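Local coordinates for protein tyrosine--tRNA ligase, mitochondrial (Emericella nidulans, PDB 5IHX) that binds tyrosine and, as a class I synthetase whose N-terminal catalytic part is present here, probably joins that tyrosine to tRNA(Tyr) at the expense of ATP, at residues G67-V72 / N231-Q236; V171-T176 / P218-W223; D224-F229 / G251-I256. All coordinates share one frame; numbering follows the deposited sequence.

Contact 1: G67-V72 / N231-Q236. With TYR (tyrosine), chain C.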
loop_
_atom_site.group_PDB
_atom_site.type_symbol
_atom_site.label_atom_id
_atom_site.label_comp_id
_atom_site.label_asym_id
_atom_site.label_seq_id
_atom_site.Cartn_x
_atom_site.Cartn_y
_atom_site.Cartn_z
ATOM N N GLY A 67 -14.908 13.108 20.495
ATOM C CA GLY A 67 -13.463 13.077 20.514
ATOM C C GLY A 67 -12.885 13.885 19.369
ATOM O O GLY A 67 -13.500 14.006 18.308
ATOM N N ILE A 68 -11.704 14.451 19.595
ATOM C CA ILE A 68 -11.014 15.235 18.578
ATOM C C ILE A 68 -9.528 14.911 18.633
ATOM O O ILE A 68 -8.997 14.651 19.709
ATOM C CB ILE A 68 -11.232 16.751 18.778
ATOM C CG1 ILE A 68 -10.451 17.548 17.731
ATOM C CG2 ILE A 68 -10.829 17.169 20.188
ATOM C CD1 ILE A 68 -10.832 19.017 17.672
ATOM N N TYR A 69 -8.859 14.899 17.482
ATOM C CA TYR A 69 -7.428 14.612 17.464
ATOM C C TYR A 69 -6.663 15.474 16.475
ATOM O O TYR A 69 -7.227 16.012 15.520
ATOM C CB TYR A 69 -7.179 13.129 17.153
ATOM C CG TYR A 69 -7.003 12.788 15.686
ATOM C CD1 TYR A 69 -5.735 12.690 15.128
ATOM C CD2 TYR A 69 -8.098 12.535 14.869
ATOM C CE1 TYR A 69 -5.558 12.370 13.795
ATOM C CE2 TYR A 69 -7.931 12.208 13.528
ATOM C CZ TYR A 69 -6.657 12.125 13.000
ATOM O OH TYR A 69 -6.479 11.802 11.673
ATOM N N ALA A 70 -5.369 15.614 16.748
ATOM C CA ALA A 70 -4.437 16.277 15.851
ATOM C C ALA A 70 -3.218 15.385 15.693
ATOM O O ALA A 70 -2.788 14.747 16.653
ATOM C CB ALA A 70 -4.044 17.632 16.390
ATOM N N GLY A 71 -2.675 15.336 14.481
ATOM C CA GLY A 71 -1.526 14.500 14.190
ATOM C C GLY A 71 -0.256 15.301 13.984
ATOM O O GLY A 71 -0.303 16.461 13.581
ATOM N N VAL A 72 0.881 14.677 14.269
ATOM C CA VAL A 72 2.174 15.299 14.020
ATOM C C VAL A 72 3.183 14.231 13.612
ATOM O O VAL A 72 3.270 13.176 14.241
ATOM C CB VAL A 72 2.689 16.079 15.259
ATOM C CG1 VAL A 72 2.735 15.181 16.495
ATOM C CG2 VAL A 72 4.062 16.680 14.985
ATOM N N ASN A 231 -13.415 4.604 17.946
ATOM C CA ASN A 231 -13.435 4.765 19.397
ATOM C C ASN A 231 -13.948 6.139 19.833
ATOM O O ASN A 231 -13.672 6.587 20.946
ATOM C CB ASN A 231 -12.035 4.519 19.964
ATOM C CG ASN A 231 -11.644 3.050 19.932
ATOM O OD1 ASN A 231 -12.454 2.172 20.233
ATOM N ND2 ASN A 231 -10.396 2.777 19.564
ATOM N N GLY A 232 -14.687 6.805 18.950
ATOM C CA GLY A 232 -15.385 8.031 19.303
ATOM C C GLY A 232 -14.754 9.318 18.804
ATOM O O GLY A 232 -15.293 10.404 19.034
ATOM N N CYS A 233 -13.619 9.213 18.121
ATOM C CA CYS A 233 -12.919 10.398 17.635
ATOM C C CYS A 233 -13.508 10.891 16.313
ATOM O O CYS A 233 -12.987 10.605 15.233
ATOM C CB CYS A 233 -11.434 10.108 17.471
ATOM S SG CYS A 233 -10.452 11.580 17.238
ATOM N N GLN A 234 -14.591 11.652 16.417
ATOM C CA GLN A 234 -15.351 12.078 15.250
ATOM C C GLN A 234 -14.720 13.264 14.516
ATOM O O GLN A 234 -14.972 13.461 13.325
ATOM C CB GLN A 234 -16.777 12.428 15.681
ATOM C CG GLN A 234 -17.734 12.712 14.539
ATOM C CD GLN A 234 -19.144 12.978 15.024
ATOM O OE1 GLN A 234 -19.544 12.505 16.085
ATOM N NE2 GLN A 234 -19.905 13.737 14.245
ATOM N N VAL A 235 -13.893 14.037 15.218
ATOM C CA VAL A 235 -13.346 15.279 14.669
ATOM C C VAL A 235 -11.822 15.257 14.547
ATOM O O VAL A 235 -11.131 14.697 15.397
ATOM C CB VAL A 235 -13.753 16.496 15.536
ATOM C CG1 VAL A 235 -13.294 17.799 14.890
ATOM C CG2 VAL A 235 -15.260 16.516 15.758
ATOM N N GLN A 236 -11.306 15.854 13.473
ATOM C CA GLN A 236 -9.867 16.058 13.323
ATOM C C GLN A 236 -9.557 17.537 13.136
ATOM O O GLN A 236 -10.260 18.235 12.406
ATOM C CB GLN A 236 -9.308 15.268 12.138
ATOM C CG GLN A 236 -7.811 15.510 11.911
ATOM C CD GLN A 236 -7.216 14.724 10.747
ATOM O OE1 GLN A 236 -6.030 14.860 10.445
ATOM N NE2 GLN A 236 -8.029 13.899 10.095
HETATM N N TYR C . 0.010 14.751 7.903
HETATM C CA TYR C . 0.130 15.682 9.062
HETATM C C TYR C . 1.299 16.641 8.870
HETATM O O TYR C . 1.302 17.757 9.393
HETATM C CB TYR C . 0.304 14.898 10.363
HETATM C CG TYR C . -0.714 13.799 10.542
HETATM C CD1 TYR C . -2.060 14.097 10.717
HETATM C CD2 TYR C . -0.334 12.463 10.533
HETATM C CE1 TYR C . -2.995 13.098 10.882
HETATM C CE2 TYR C . -1.261 11.457 10.695
HETATM C CZ TYR C . -2.591 11.780 10.871
HETATM O OH TYR C . -3.521 10.782 11.032
HETATM O OXT TYR C . 2.273 16.317 8.190
HETATM O O HOH W 1 -4.301 16.597 12.289
#

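Contact 2: V171-T176 / P218-W223. With TYR (tyrosine), chain C.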
loop_
_atom_site.group_PDB
_atom_site.type_symbol
_atom_site.label_atom_id
_atom_site.label_comp_id
_atom_site.label_asym_id
_atom_site.label_seq_id
_atom_site.Cartn_x
_atom_site.Cartn_y
_atom_site.Cartn_z
ATOM N N VAL A 171 1.226 1.680 16.090
ATOM C CA VAL A 171 0.451 0.651 16.775
ATOM C C VAL A 171 -0.316 -0.227 15.786
ATOM O O VAL A 171 -0.433 -1.432 15.995
ATOM C CB VAL A 171 -0.528 1.281 17.796
ATOM C CG1 VAL A 171 -1.604 0.283 18.231
ATOM C CG2 VAL A 171 0.230 1.787 19.008
ATOM N N TRP A 172 -0.832 0.373 14.716
ATOM C CA TRP A 172 -1.512 -0.402 13.683
ATOM C C TRP A 172 -0.687 -0.546 12.401
ATOM O O TRP A 172 -0.717 -1.602 11.771
ATOM C CB TRP A 172 -2.889 0.202 13.357
ATOM C CG TRP A 172 -2.946 1.689 13.126
ATOM C CD1 TRP A 172 -2.694 2.349 11.957
ATOM C CD2 TRP A 172 -3.330 2.694 14.076
ATOM N NE1 TRP A 172 -2.879 3.701 12.125
ATOM C CE2 TRP A 172 -3.270 3.938 13.417
ATOM C CE3 TRP A 172 -3.708 2.661 15.422
ATOM C CZ2 TRP A 172 -3.571 5.137 14.059
ATOM C CZ3 TRP A 172 -4.005 3.853 16.057
ATOM C CH2 TRP A 172 -3.937 5.074 15.375
ATOM N N TRP A 173 0.057 0.487 12.014
ATOM C CA TRP A 173 0.784 0.433 10.743
ATOM C C TRP A 173 1.905 -0.603 10.706
ATOM O O TRP A 173 2.357 -0.988 9.628
ATOM C CB TRP A 173 1.367 1.805 10.396
ATOM C CG TRP A 173 0.344 2.767 9.893
ATOM C CD1 TRP A 173 0.080 4.013 10.377
ATOM C CD2 TRP A 173 -0.566 2.555 8.808
ATOM N NE1 TRP A 173 -0.935 4.594 9.656
ATOM C CE2 TRP A 173 -1.350 3.718 8.689
ATOM C CE3 TRP A 173 -0.794 1.495 7.926
ATOM C CZ2 TRP A 173 -2.346 3.850 7.725
ATOM C CZ3 TRP A 173 -1.781 1.625 6.971
ATOM C CH2 TRP A 173 -2.545 2.795 6.876
ATOM N N ASN A 174 2.355 -1.058 11.868
ATOM C CA ASN A 174 3.394 -2.077 11.911
ATOM C C ASN A 174 2.908 -3.435 11.402
ATOM O O ASN A 174 3.706 -4.234 10.916
ATOM C CB ASN A 174 3.941 -2.222 13.334
ATOM C CG ASN A 174 4.926 -1.120 13.699
ATOM O OD1 ASN A 174 5.317 -0.311 12.854
ATOM N ND2 ASN A 174 5.346 -1.097 14.959
ATOM N N LYS A 175 1.605 -3.686 11.509
ATOM C CA LYS A 175 1.041 -4.984 11.140
ATOM C C LYS A 175 -0.089 -4.909 10.106
ATOM O O LYS A 175 -0.401 -5.916 9.470
ATOM C CB LYS A 175 0.541 -5.704 12.397
ATOM C CG LYS A 175 -0.394 -4.882 13.271
ATOM C CD LYS A 175 -0.738 -5.618 14.556
ATOM N N THR A 176 -0.699 -3.736 9.943
ATOM C CA THR A 176 -1.863 -3.586 9.064
ATOM C C THR A 176 -1.583 -4.078 7.637
ATOM O O THR A 176 -0.805 -3.456 6.913
ATOM C CB THR A 176 -2.331 -2.114 8.994
ATOM O OG1 THR A 176 -2.800 -1.689 10.279
ATOM C CG2 THR A 176 -3.457 -1.944 7.972
ATOM N N PRO A 218 -2.364 10.193 1.729
ATOM C CA PRO A 218 -3.722 10.568 2.148
ATOM C C PRO A 218 -4.546 9.388 2.671
ATOM O O PRO A 218 -5.332 9.559 3.604
ATOM C CB PRO A 218 -4.351 11.132 0.872
ATOM C CG PRO A 218 -3.224 11.545 0.018
ATOM C CD PRO A 218 -2.026 10.729 0.396
ATOM N N LEU A 219 -4.374 8.212 2.074
ATOM C CA LEU A 219 -5.126 7.036 2.497
ATOM C C LEU A 219 -4.663 6.567 3.875
ATOM O O LEU A 219 -5.457 6.051 4.663
ATOM C CB LEU A 219 -4.990 5.900 1.477
ATOM C CG LEU A 219 -5.859 6.006 0.219
ATOM C CD1 LEU A 219 -5.327 7.059 -0.742
ATOM C CD2 LEU A 219 -5.978 4.652 -0.474
ATOM N N MET A 220 -3.379 6.745 4.167
ATOM C CA MET A 220 -2.856 6.387 5.482
ATOM C C MET A 220 -3.406 7.316 6.562
ATOM O O MET A 220 -3.806 6.864 7.636
ATOM C CB MET A 220 -1.328 6.431 5.488
ATOM C CG MET A 220 -0.673 5.377 4.614
ATOM S SD MET A 220 1.128 5.427 4.700
ATOM C CE MET A 220 1.420 4.782 6.348
ATOM N N GLN A 221 -3.429 8.613 6.276
ATOM C CA GLN A 221 -4.001 9.582 7.206
ATOM C C GLN A 221 -5.484 9.293 7.421
ATOM O O GLN A 221 -5.996 9.411 8.535
ATOM C CB GLN A 221 -3.801 11.011 6.703
ATOM C CG GLN A 221 -4.270 12.070 7.702
ATOM C CD GLN A 221 -3.535 13.396 7.572
ATOM O OE1 GLN A 221 -2.440 13.468 7.014
ATOM N NE2 GLN A 221 -4.140 14.455 8.097
ATOM N N ALA A 222 -6.170 8.923 6.345
ATOM C CA ALA A 222 -7.586 8.590 6.425
ATOM C C ALA A 222 -7.786 7.366 7.304
ATOM O O ALA A 222 -8.704 7.318 8.123
ATOM C CB ALA A 222 -8.154 8.343 5.042
ATOM N N TRP A 223 -6.922 6.372 7.129
ATOM C CA TRP A 223 -7.005 5.148 7.911
ATOM C C TRP A 223 -6.726 5.440 9.388
ATOM O O TRP A 223 -7.388 4.886 10.266
ATOM C CB TRP A 223 -6.034 4.094 7.368
ATOM C CG TRP A 223 -6.290 2.716 7.900
ATOM C CD1 TRP A 223 -5.640 2.096 8.927
ATOM C CD2 TRP A 223 -7.279 1.791 7.434
ATOM N NE1 TRP A 223 -6.159 0.838 9.124
ATOM C CE2 TRP A 223 -7.169 0.628 8.223
ATOM C CE3 TRP A 223 -8.246 1.831 6.425
ATOM C CZ2 TRP A 223 -7.988 -0.484 8.032
ATOM C CZ3 TRP A 223 -9.060 0.729 6.239
ATOM C CH2 TRP A 223 -8.925 -0.414 7.038
HETATM N N TYR C . 0.010 14.751 7.903
HETATM C CA TYR C . 0.130 15.682 9.062
HETATM C C TYR C . 1.299 16.641 8.870
HETATM O O TYR C . 1.302 17.757 9.393
HETATM C CB TYR C . 0.304 14.898 10.363
HETATM C CG TYR C . -0.714 13.799 10.542
HETATM C CD1 TYR C . -2.060 14.097 10.717
HETATM C CD2 TYR C . -0.334 12.463 10.533
HETATM C CE1 TYR C . -2.995 13.098 10.882
HETATM C CE2 TYR C . -1.261 11.457 10.695
HETATM C CZ TYR C . -2.591 11.780 10.871
HETATM O OH TYR C . -3.521 10.782 11.032
HETATM O OXT TYR C . 2.273 16.317 8.190
HETATM O O HOH W 2 -5.433 -1.580 11.062
#

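Contact 3: D224-F229 / G251-I256. With TYR (tyrosine), chain C.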
loop_
_atom_site.group_PDB
_atom_site.type_symbol
_atom_site.label_atom_id
_atom_site.label_comp_id
_atom_site.label_asym_id
_atom_site.label_seq_id
_atom_site.Cartn_x
_atom_site.Cartn_y
_atom_site.Cartn_z
ATOM N N ASP A 224 -5.744 6.302 9.655
ATOM C CA ASP A 224 -5.471 6.756 11.022
ATOM C C ASP A 224 -6.749 7.254 11.681
ATOM O O ASP A 224 -7.091 6.846 12.789
ATOM C CB ASP A 224 -4.432 7.878 11.043
ATOM C CG ASP A 224 -3.018 7.382 10.823
ATOM O OD1 ASP A 224 -2.132 8.234 10.607
ATOM O OD2 ASP A 224 -2.792 6.154 10.860
ATOM N N TRP A 225 -7.449 8.144 10.982
ATOM C CA TRP A 225 -8.688 8.720 11.488
ATOM C C TRP A 225 -9.707 7.621 11.756
ATOM O O TRP A 225 -10.337 7.591 12.814
ATOM C CB TRP A 225 -9.252 9.734 10.493
ATOM C CG TRP A 225 -10.302 10.640 11.067
ATOM C CD1 TRP A 225 -10.907 10.529 12.286
ATOM C CD2 TRP A 225 -10.865 11.800 10.445
ATOM N NE1 TRP A 225 -11.813 11.545 12.458
ATOM C CE2 TRP A 225 -11.808 12.340 11.343
ATOM C CE3 TRP A 225 -10.666 12.435 9.214
ATOM C CZ2 TRP A 225 -12.545 13.486 11.052
ATOM C CZ3 TRP A 225 -11.399 13.571 8.927
ATOM C CH2 TRP A 225 -12.329 14.084 9.842
ATOM N N TRP A 226 -9.862 6.719 10.792
ATOM C CA TRP A 226 -10.786 5.601 10.931
ATOM C C TRP A 226 -10.500 4.806 12.203
ATOM O O TRP A 226 -11.419 4.451 12.939
ATOM C CB TRP A 226 -10.708 4.686 9.706
ATOM C CG TRP A 226 -11.350 3.349 9.917
ATOM C CD1 TRP A 226 -10.747 2.130 9.833
ATOM C CD2 TRP A 226 -12.719 3.096 10.257
ATOM N NE1 TRP A 226 -11.654 1.133 10.093
ATOM C CE2 TRP A 226 -12.872 1.699 10.359
ATOM C CE3 TRP A 226 -13.830 3.914 10.483
ATOM C CZ2 TRP A 226 -14.090 1.103 10.676
ATOM C CZ3 TRP A 226 -15.038 3.319 10.801
ATOM C CH2 TRP A 226 -15.157 1.928 10.894
ATOM N N MET A 227 -9.223 4.544 12.466
ATOM C CA MET A 227 -8.825 3.805 13.658
ATOM C C MET A 227 -9.244 4.532 14.938
ATOM O O MET A 227 -9.619 3.898 15.923
ATOM C CB MET A 227 -7.312 3.576 13.661
ATOM C CG MET A 227 -6.817 2.605 12.594
ATOM S SD MET A 227 -7.462 0.928 12.773
ATOM C CE MET A 227 -6.802 0.465 14.370
ATOM N N LEU A 228 -9.176 5.861 14.922
ATOM C CA LEU A 228 -9.579 6.658 16.078
ATOM C C LEU A 228 -11.089 6.879 16.089
ATOM O O LEU A 228 -11.716 6.936 17.148
ATOM C CB LEU A 228 -8.856 8.004 16.079
ATOM C CG LEU A 228 -7.327 7.942 16.154
ATOM C CD1 LEU A 228 -6.737 9.345 16.121
ATOM C CD2 LEU A 228 -6.854 7.183 17.387
ATOM N N PHE A 229 -11.663 7.008 14.898
ATOM C CA PHE A 229 -13.095 7.236 14.737
ATOM C C PHE A 229 -13.922 6.114 15.363
ATOM O O PHE A 229 -14.976 6.364 15.950
ATOM C CB PHE A 229 -13.432 7.377 13.251
ATOM C CG PHE A 229 -14.878 7.669 12.977
ATOM C CD1 PHE A 229 -15.314 8.971 12.799
ATOM C CD2 PHE A 229 -15.802 6.639 12.882
ATOM C CE1 PHE A 229 -16.647 9.242 12.539
ATOM C CE2 PHE A 229 -17.133 6.904 12.623
ATOM C CZ PHE A 229 -17.556 8.206 12.450
ATOM N N GLY A 251 -14.370 11.981 3.594
ATOM C CA GLY A 251 -14.953 11.075 2.621
ATOM C C GLY A 251 -14.528 9.638 2.856
ATOM O O GLY A 251 -15.349 8.720 2.830
ATOM N N ALA A 252 -13.233 9.448 3.086
ATOM C CA ALA A 252 -12.665 8.119 3.275
ATOM C C ALA A 252 -13.255 7.413 4.493
ATOM O O ALA A 252 -13.530 6.216 4.445
ATOM C CB ALA A 252 -11.156 8.213 3.406
ATOM N N VAL A 253 -13.448 8.150 5.581
ATOM C CA VAL A 253 -13.972 7.561 6.810
ATOM C C VAL A 253 -15.432 7.138 6.639
ATOM O O VAL A 253 -15.825 6.066 7.099
ATOM C CB VAL A 253 -13.833 8.534 8.003
ATOM C CG1 VAL A 253 -14.628 8.043 9.211
ATOM C CG2 VAL A 253 -12.370 8.693 8.384
ATOM N N LYS A 254 -16.231 7.983 5.990
ATOM C CA LYS A 254 -17.613 7.634 5.664
ATOM C C LYS A 254 -17.656 6.310 4.915
ATOM O O LYS A 254 -18.415 5.404 5.260
ATOM C CB LYS A 254 -18.270 8.714 4.806
ATOM C CG LYS A 254 -18.475 10.055 5.481
ATOM C CD LYS A 254 -18.605 11.141 4.423
ATOM C CE LYS A 254 -18.969 12.483 5.020
ATOM N NZ LYS A 254 -20.417 12.573 5.312
ATOM N N THR A 255 -16.832 6.223 3.876
ATOM C CA THR A 255 -16.764 5.046 3.021
ATOM C C THR A 255 -16.422 3.784 3.804
ATOM O O THR A 255 -17.106 2.769 3.674
ATOM C CB THR A 255 -15.721 5.246 1.904
ATOM O OG1 THR A 255 -16.136 6.315 1.045
ATOM C CG2 THR A 255 -15.545 3.985 1.081
ATOM N N ILE A 256 -15.362 3.847 4.604
ATOM C CA ILE A 256 -14.928 2.688 5.380
ATOM C C ILE A 256 -16.047 2.233 6.307
ATOM O O ILE A 256 -16.386 1.052 6.351
ATOM C CB ILE A 256 -13.658 2.993 6.205
ATOM C CG1 ILE A 256 -12.477 3.285 5.278
ATOM C CG2 ILE A 256 -13.308 1.816 7.109
ATOM C CD1 ILE A 256 -11.282 3.905 5.976
HETATM N N TYR C . 0.010 14.751 7.903
HETATM C CA TYR C . 0.130 15.682 9.062
HETATM C C TYR C . 1.299 16.641 8.870
HETATM O O TYR C . 1.302 17.757 9.393
HETATM C CB TYR C . 0.304 14.898 10.363
HETATM C CG TYR C . -0.714 13.799 10.542
HETATM C CD1 TYR C . -2.060 14.097 10.717
HETATM C CD2 TYR C . -0.334 12.463 10.533
HETATM C CE1 TYR C . -2.995 13.098 10.882
HETATM C CE2 TYR C . -1.261 11.457 10.695
HETATM C CZ TYR C . -2.591 11.780 10.871
HETATM O OH TYR C . -3.521 10.782 11.032
HETATM O OXT TYR C . 2.273 16.317 8.190
#

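Contact 1: G67-V72 / N231-Q236
I68 and Y69 run parallel to V235 and Q236 as neighbouring strands, with Y69 N donating to V235 O (3.1 Å) and V235 N donating to G67 O (3.1 Å). Just ahead of this pairing G67 N reaches G232 O at 3.1 Å, and the bare CA of G67 lets the backbone of C233 come in close. G232, with its positive phi, is the C-prime residue of the Schellman motif that closes helix 212-229; after it a short loop, with an inverse gamma turn at C233, leads to the strand. On one face of the sheet the tip of I68 lies against V235, CD1 to CG1 3.9 Å, and I68 continues onto V89 and L90 of helix 84-95. The opposite face carries Y69 and Q236. Q236 CG sits over the Y69 ring, 4.0 Å from its centroid, and the amide beyond it follows the ring down to the hydroxyl, its plane 29° from that of the ring. That extended chain starts with CG anti to the backbone N (chi1 177°). C233 SG meets the same ring obliquely, 3.5 Å from CD2. At the far end Y69 OH donates to the hydroxyl of the bound tyrosine (OH to OH 3.2 Å). Q236 OE1 takes a hydrogen from a water, which accepts from G71 N, and also accepts from Q221 NE2, so two hydrogen bonds hold the carbonyl end of the amide. This is the parallel strand core of a Rossmann-type class I synthetase domain, with strand 68-72 forming one wall of the tyrosine pocket.

Contact 2: V171-T176 / P218-W223
W172 O is gripped by three donors, K175 N, T176 N and T176 OG1, the last at 2.6 Å and well above the carbonyl plane. The turn that follows helix 170-173 is thereby closed, and T176 is held facing W223. A water finishes the link: it donates to T176 OG1 at 2.7 Å and accepts from W223 NE1 at 3.2 Å, lying in the plane of the indole at its edge. M220, bent at chi3 (72°), brings CE over the five-membered ring of W173, 3.9 Å from the centroid, while W172 CD1 lies against the opposite face of that indole. W173 CZ2 also presses on M220 CB (3.6 Å). W223 shows its edge to the face of W172 in an offset edge-to-face pair, planes 65° apart, and lies oblique to W173. L178 and L182 of the second subunit pack on W173 and M220, which puts this side of the cluster in the dimer interface. Q221 OE1 binds the amino group of the bound tyrosine directly. W172, W173 and W223 form an aromatic cluster, and the first two, whose NE1 atoms both bond D224 OD2, act as a second shell behind the substrate pocket.

Contact 3: D224-F229 / G251-I256
Helices 212-229 and 243-259, which come before and after strand 235-238 in the Rossmann-type catalytic domain, meet here through V253 and I256 of the second, set among W225, W226 and F229 of the first. The axes of segments 224-229 and 251-256 cross at -55°, 9.4 Å apart at closest approach, and W226 and V253 form the nearest backbone pair. V253 is wedged among the three aromatic side chains. Its CG1, anti to the backbone N (chi1 168°), lies over the face of F229, 3.9 Å from the ring centroid and shifted toward the rim. The same CG1 stands at the edge of W226, while CG2 goes the other way, against W225 CB (3.9 Å) and obliquely on the W225 indole. One turn further on, I256 CG2 sits squarely over the W226 indole, 3.3 Å from the centroid of the five-membered ring, a tight contact, and I256 CD1 rests on W226 CB at 3.9 Å. Around this core the two helices are tied into the rest of the fold: W226 turns edge-to-face with W223, W225 does the same with Y69, and V253 also reaches P276. D224 takes no part in the contact: its OD1 accepts from the tyrosine OH at 2.9 Å, and N169 ND2 bonds the same oxygen. No hydrogen bond joins the two helix segments. Methyl groups on ring faces hold them together, and W225 turns its one polar side-chain atom, NE1, to C233 O, so the joint rests on apolar side chains, while D224 of the same helix bonds the substrate.

All three contacts are buried, but contact 1 lies nearest the centre of the chain, and it alone of the three is held by backbone hydrogen bonds between strands. Contacts 2 and 3 share helix 212-229 and are joined by side chains, with aromatic rings and methyl groups doing most of the work; contact 2 adds a water bridge and reaches the second subunit. The bound tyrosine ties them together: contacts 1 and 3 serve its hydroxyl end, contact 2 its amino end. A222 packs on A252, CB to CB, where contacts 2 and 3 adjoin, and W172 and W173 of contact 2, both bonded to D224 OD2, probably help to position that residue.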